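Luciferase-like enzymeAMP-CoA-ligase (Zophobas atratus, PDB 4W8O) probably activates carboxylic acids with ATP as an AMP-forming CoA ligase of the ANL superfamily, and is related to beetle luciferases. Local coordinates at residues F23-E26 with C27-Y31; T303-Y306 with K307-T310. All coordinates share one frame; numbering follows the deposited sequence.

How the contacts relate
Both contacts are local, each lying within about two turns of one helix and made by side chains three to five residues apart in sequence. Contact 1 comes first along the chain, in helix 20-30, which packs against helices 48-64 and 228-239. Contact 2 follows much later, in helix 303-312, which links strands 293-297 and 317-324 of the nine-stranded mixed sheet. Their centres lie about 38 Å apart and their nearest atoms about 27 Å, so the two do not touch. Contact 1 is largely buried among helices, whereas contact 2 is partly buried, in a helix whose flanking strands contribute Thr296, Gly321 and Gly323 to the pocket that holds the bound polyether in the crystal.

Contact 1: residues F23-E26 with C27-Y31; sequences FLFE and CCEKY
Cys27 N donates to Phe23 O at 2.9 Å, an i to i+4 helix bond. Three more bonds of the same kind follow, from Cys28 N to Leu24 O, Glu29 N to Phe25 O and Lys30 N to Glu26 O. Tyr31 N closes the series on Cys27 O, and Tyr31 itself leaves the helical conformation.

The same turn brings the sulfur of Cys27 over one face of the Phe23 ring. Its SG lies 3.8 Å from the ring centroid of Phe23 and 20° off the ring normal, a sulfur-aromatic contact. The closest ring atoms are CE1 and CZ of Phe23, both 3.6 Å from Cys27 SG, so the sulfur is offset toward the rim. CG of Phe23 is anti to the backbone N (chi1 171°), which carries the ring alongside the next turn. An alanine here lacks the ring, and Cys27 SG would probably lose its aromatic partner while a gap opens beside Phe15 and Leu239.

Glu29 reaches back to Phe25, where OE2 of Glu29 comes within 3.4 Å of CE2 of Phe25. The carboxylate and ring planes are 62° apart. Glu29 OE2 also has a long, weak ion pair with Lys170. At the end of the helix, Lys30 NZ donates to Tyr31 OH at 2.8 Å.

Phe25 also packs edge-to-face with Tyr92 and touches Lys52 and Thr56 of helix 48-64. Leu24, Cys27 and Cys28 meet Phe238 of helix 228-239, so helix 20-30 packs against both helices.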
loop_
_atom_site.group_PDB
_atom_site.type_symbol
_atom_site.label_atom_id
_atom_site.label_comp_id
_atom_site.label_asym_id
_atom_site.label_seq_id
_atom_site.Cartn_x
_atom_site.Cartn_y
_atom_site.Cartn_z
ATOM N N PHE A 23 -14.244 1.752 -8.319
ATOM C CA PHE A 23 -12.980 1.458 -8.983
ATOM C C PHE A 23 -12.730 -0.048 -9.044
ATOM O O PHE A 23 -12.594 -0.615 -10.119
ATOM C CB PHE A 23 -11.829 2.153 -8.258
ATOM C CG PHE A 23 -10.469 1.733 -8.737
ATOM C CD1 PHE A 23 -9.953 2.231 -9.927
ATOM C CD2 PHE A 23 -9.692 0.858 -7.982
ATOM C CE1 PHE A 23 -8.700 1.849 -10.370
ATOM C CE2 PHE A 23 -8.433 0.481 -8.418
ATOM C CZ PHE A 23 -7.942 0.973 -9.618
ATOM N N LEU A 24 -12.692 -0.691 -7.885
ATOM C CA LEU A 24 -12.372 -2.114 -7.817
ATOM C C LEU A 24 -13.355 -2.957 -8.634
ATOM O O LEU A 24 -12.956 -3.895 -9.328
ATOM C CB LEU A 24 -12.363 -2.586 -6.364
ATOM C CG LEU A 24 -11.284 -1.988 -5.457
ATOM C CD1 LEU A 24 -11.598 -2.285 -4.002
ATOM C CD2 LEU A 24 -9.899 -2.507 -5.814
ATOM N N PHE A 25 -14.637 -2.606 -8.535
ATOM C CA PHE A 25 -15.729 -3.280 -9.256
ATOM C C PHE A 25 -15.532 -3.176 -10.770
ATOM O O PHE A 25 -15.554 -4.184 -11.483
ATOM C CB PHE A 25 -17.068 -2.646 -8.855
ATOM C CG PHE A 25 -18.278 -3.462 -9.221
ATOM C CD1 PHE A 25 -18.789 -4.407 -8.339
ATOM C CD2 PHE A 25 -18.933 -3.255 -10.426
ATOM C CE1 PHE A 25 -19.913 -5.155 -8.668
ATOM C CE2 PHE A 25 -20.064 -3.986 -10.753
ATOM C CZ PHE A 25 -20.557 -4.938 -9.875
ATOM N N GLU A 26 -15.318 -1.948 -11.243
ATOM C CA GLU A 26 -15.072 -1.687 -12.666
ATOM C C GLU A 26 -13.847 -2.446 -13.178
ATOM O O GLU A 26 -13.880 -3.008 -14.276
ATOM C CB GLU A 26 -14.893 -0.185 -12.902
ATOM C CG GLU A 26 -14.534 0.202 -14.331
ATOM C CD GLU A 26 -14.089 1.656 -14.464
ATOM O OE1 GLU A 26 -14.369 2.471 -13.554
ATOM O OE2 GLU A 26 -13.453 1.983 -15.491
ATOM N N CYS A 27 -12.771 -2.459 -12.384
ATOM C CA CYS A 27 -11.564 -3.192 -12.752
ATOM C C CYS A 27 -11.865 -4.680 -12.917
ATOM O O CYS A 27 -11.431 -5.294 -13.884
ATOM C CB CYS A 27 -10.456 -2.982 -11.716
ATOM S SG CYS A 27 -9.710 -1.340 -11.776
ATOM N N CYS A 28 -12.629 -5.248 -11.986
ATOM C CA CYS A 28 -13.043 -6.649 -12.084
ATOM C C CYS A 28 -13.784 -6.952 -13.394
ATOM O O CYS A 28 -13.486 -7.951 -14.043
ATOM C CB CYS A 28 -13.903 -7.064 -10.882
ATOM S SG CYS A 28 -12.976 -7.376 -9.351
ATOM N N GLU A 29 -14.737 -6.099 -13.778
ATOM C CA GLU A 29 -15.499 -6.298 -15.020
ATOM C C GLU A 29 -14.604 -6.213 -16.245
ATOM O O GLU A 29 -14.720 -7.010 -17.174
ATOM C CB GLU A 29 -16.623 -5.264 -15.151
ATOM C CG GLU A 29 -17.752 -5.491 -14.167
ATOM C CD GLU A 29 -18.858 -4.441 -14.224
ATOM O OE1 GLU A 29 -18.550 -3.241 -14.409
ATOM O OE2 GLU A 29 -20.039 -4.821 -14.051
ATOM N N LYS A 30 -13.716 -5.230 -16.235
ATOM C CA LYS A 30 -12.843 -4.959 -17.366
ATOM C C LYS A 30 -11.865 -6.106 -17.600
ATOM O O LYS A 30 -11.616 -6.491 -18.745
ATOM C CB LYS A 30 -12.085 -3.650 -17.126
ATOM C CG LYS A 30 -11.627 -2.956 -18.386
ATOM C CD LYS A 30 -10.834 -1.693 -18.088
ATOM C CE LYS A 30 -10.167 -1.168 -19.356
ATOM N NZ LYS A 30 -8.963 -0.329 -19.080
ATOM N N TYR A 31 -11.326 -6.664 -16.513
ATOM C CA TYR A 31 -10.273 -7.680 -16.597
ATOM C C TYR A 31 -10.716 -9.048 -16.091
ATOM O O TYR A 31 -9.898 -9.809 -15.583
ATOM C CB TYR A 31 -9.040 -7.198 -15.821
ATOM C CG TYR A 31 -8.581 -5.832 -16.279
ATOM C CD1 TYR A 31 -8.071 -5.651 -17.563
ATOM C CD2 TYR A 31 -8.673 -4.719 -15.442
ATOM C CE1 TYR A 31 -7.658 -4.407 -17.997
ATOM C CE2 TYR A 31 -8.266 -3.470 -15.874
ATOM C CZ TYR A 31 -7.759 -3.322 -17.149
ATOM O OH TYR A 31 -7.347 -2.090 -17.587
#

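Contact 2: residues T303-Y306 with K307-T310; sequences TDQY and KKLT
Helix 303-312 is the helix of a beta-alpha-beta unit, connecting strands 293-297 and 317-324, and its first turns carry this contact. Lys307 N, Lys308 N and Leu309 N each donate at 2.9 Å to the carbonyl O of Thr303, Asp304 and Gln305 respectively. The fourth bond, Thr310 N to Tyr306 O, is longer at 3.2 Å.

Thr310 OG1 donates to Lys307 O at 2.6 Å. Its chi1 of 57° turns OG1 back toward that oxygen, nearly one turn earlier. The methyl CG2 of Thr310 rests 3.9 Å from CE1 of Tyr306, approaching the ring obliquely.

The Lys307 chain runs alongside Thr303. It bends at its last torsion (chi4 65°), which brings NZ of Lys307 to 3.3 Å from CG2 of Thr303. Gln305 and Lys308 cross at about a right angle. One water joins them, donating to Gln305 OE1 at 2.9 Å and accepting from Lys308 NZ at 3.2 Å. The other end of the amide, Gln305 NE2, is hydrogen-bonded to the hydroxyls of Thr274 and Thr278, which fixes its rotation.

Those threonines belong to helix 274-278, which Leu309 also touches. On strand 317-324, Val318 accepts a hydrogen bond from Tyr306 OH through its backbone O and packs against Leu309 and Thr310.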
loop_
_atom_site.group_PDB
_atom_site.type_symbol
_atom_site.label_atom_id
_atom_site.label_comp_id
_atom_site.label_asym_id
_atom_site.label_seq_id
_atom_site.Cartn_x
_atom_site.Cartn_y
_atom_site.Cartn_z
ATOM N N THR A 303 25.630 0.844 -2.294
ATOM C CA THR A 303 25.951 0.781 -3.717
ATOM C C THR A 303 26.420 -0.603 -4.173
ATOM O O THR A 303 26.098 -1.037 -5.280
ATOM C CB THR A 303 27.057 1.786 -4.066
ATOM O OG1 THR A 303 26.684 3.086 -3.591
ATOM C CG2 THR A 303 27.259 1.845 -5.557
ATOM N N ASP A 304 27.192 -1.286 -3.334
ATOM C CA ASP A 304 27.623 -2.650 -3.663
ATOM C C ASP A 304 26.447 -3.610 -3.740
ATOM O O ASP A 304 26.396 -4.451 -4.632
ATOM C CB ASP A 304 28.685 -3.172 -2.683
ATOM C CG ASP A 304 30.091 -2.833 -3.130
ATOM O OD1 ASP A 304 30.249 -1.843 -3.877
ATOM O OD2 ASP A 304 31.040 -3.546 -2.745
ATOM N N GLN A 305 25.506 -3.489 -2.815
ATOM C CA GLN A 305 24.330 -4.346 -2.843
ATOM C C GLN A 305 23.469 -4.025 -4.056
ATOM O O GLN A 305 22.963 -4.926 -4.732
ATOM C CB GLN A 305 23.511 -4.192 -1.556
ATOM C CG GLN A 305 22.304 -5.115 -1.458
ATOM C CD GLN A 305 22.665 -6.582 -1.541
ATOM O OE1 GLN A 305 23.835 -6.946 -1.529
ATOM N NE2 GLN A 305 21.655 -7.434 -1.628
ATOM N N TYR A 306 23.302 -2.732 -4.316
ATOM C CA TYR A 306 22.577 -2.270 -5.492
ATOM C C TYR A 306 23.173 -2.903 -6.752
ATOM O O TYR A 306 22.453 -3.495 -7.556
ATOM C CB TYR A 306 22.601 -0.736 -5.579
ATOM C CG TYR A 306 21.782 -0.220 -6.729
ATOM C CD1 TYR A 306 22.332 -0.106 -8.000
ATOM C CD2 TYR A 306 20.441 0.108 -6.559
ATOM C CE1 TYR A 306 21.579 0.341 -9.068
ATOM C CE2 TYR A 306 19.676 0.560 -7.624
ATOM C CZ TYR A 306 20.251 0.673 -8.876
ATOM O OH TYR A 306 19.496 1.114 -9.936
ATOM N N LYS A 307 24.491 -2.805 -6.901
ATOM C CA LYS A 307 25.181 -3.400 -8.044
ATOM C C LYS A 307 24.985 -4.909 -8.121
ATOM O O LYS A 307 24.689 -5.441 -9.190
ATOM C CB LYS A 307 26.679 -3.100 -7.995
ATOM C CG LYS A 307 27.046 -1.704 -8.459
ATOM C CD LYS A 307 28.542 -1.593 -8.727
ATOM C CE LYS A 307 28.902 -0.241 -9.319
ATOM N NZ LYS A 307 28.636 0.866 -8.359
ATOM N N LYS A 308 25.163 -5.595 -6.992
ATOM C CA LYS A 308 24.990 -7.046 -6.943
ATOM C C LYS A 308 23.597 -7.446 -7.417
ATOM O O LYS A 308 23.443 -8.450 -8.113
ATOM C CB LYS A 308 25.248 -7.600 -5.532
ATOM C CG LYS A 308 26.719 -7.700 -5.149
ATOM C CD LYS A 308 26.903 -8.521 -3.878
ATOM C CE LYS A 308 28.366 -8.635 -3.465
ATOM N NZ LYS A 308 28.738 -7.743 -2.329
ATOM N N LEU A 309 22.590 -6.655 -7.050
ATOM C CA LEU A 309 21.219 -6.923 -7.475
ATOM C C LEU A 309 21.027 -6.783 -8.987
ATOM O O LEU A 309 20.304 -7.580 -9.587
ATOM C CB LEU A 309 20.224 -6.033 -6.720
ATOM C CG LEU A 309 19.995 -6.425 -5.260
ATOM C CD1 LEU A 309 19.276 -5.314 -4.500
ATOM C CD2 LEU A 309 19.222 -7.735 -5.158
ATOM N N THR A 310 21.666 -5.791 -9.603
ATOM C CA THR A 310 21.558 -5.615 -11.057
ATOM C C THR A 310 22.253 -6.764 -11.789
ATOM O O THR A 310 21.831 -7.155 -12.875
ATOM C CB THR A 310 22.158 -4.280 -11.542
ATOM O OG1 THR A 310 23.528 -4.199 -11.143
ATOM C CG2 THR A 310 21.401 -3.108 -10.970
HETATM O O HOH W 1 26.459 -6.244 -0.571
#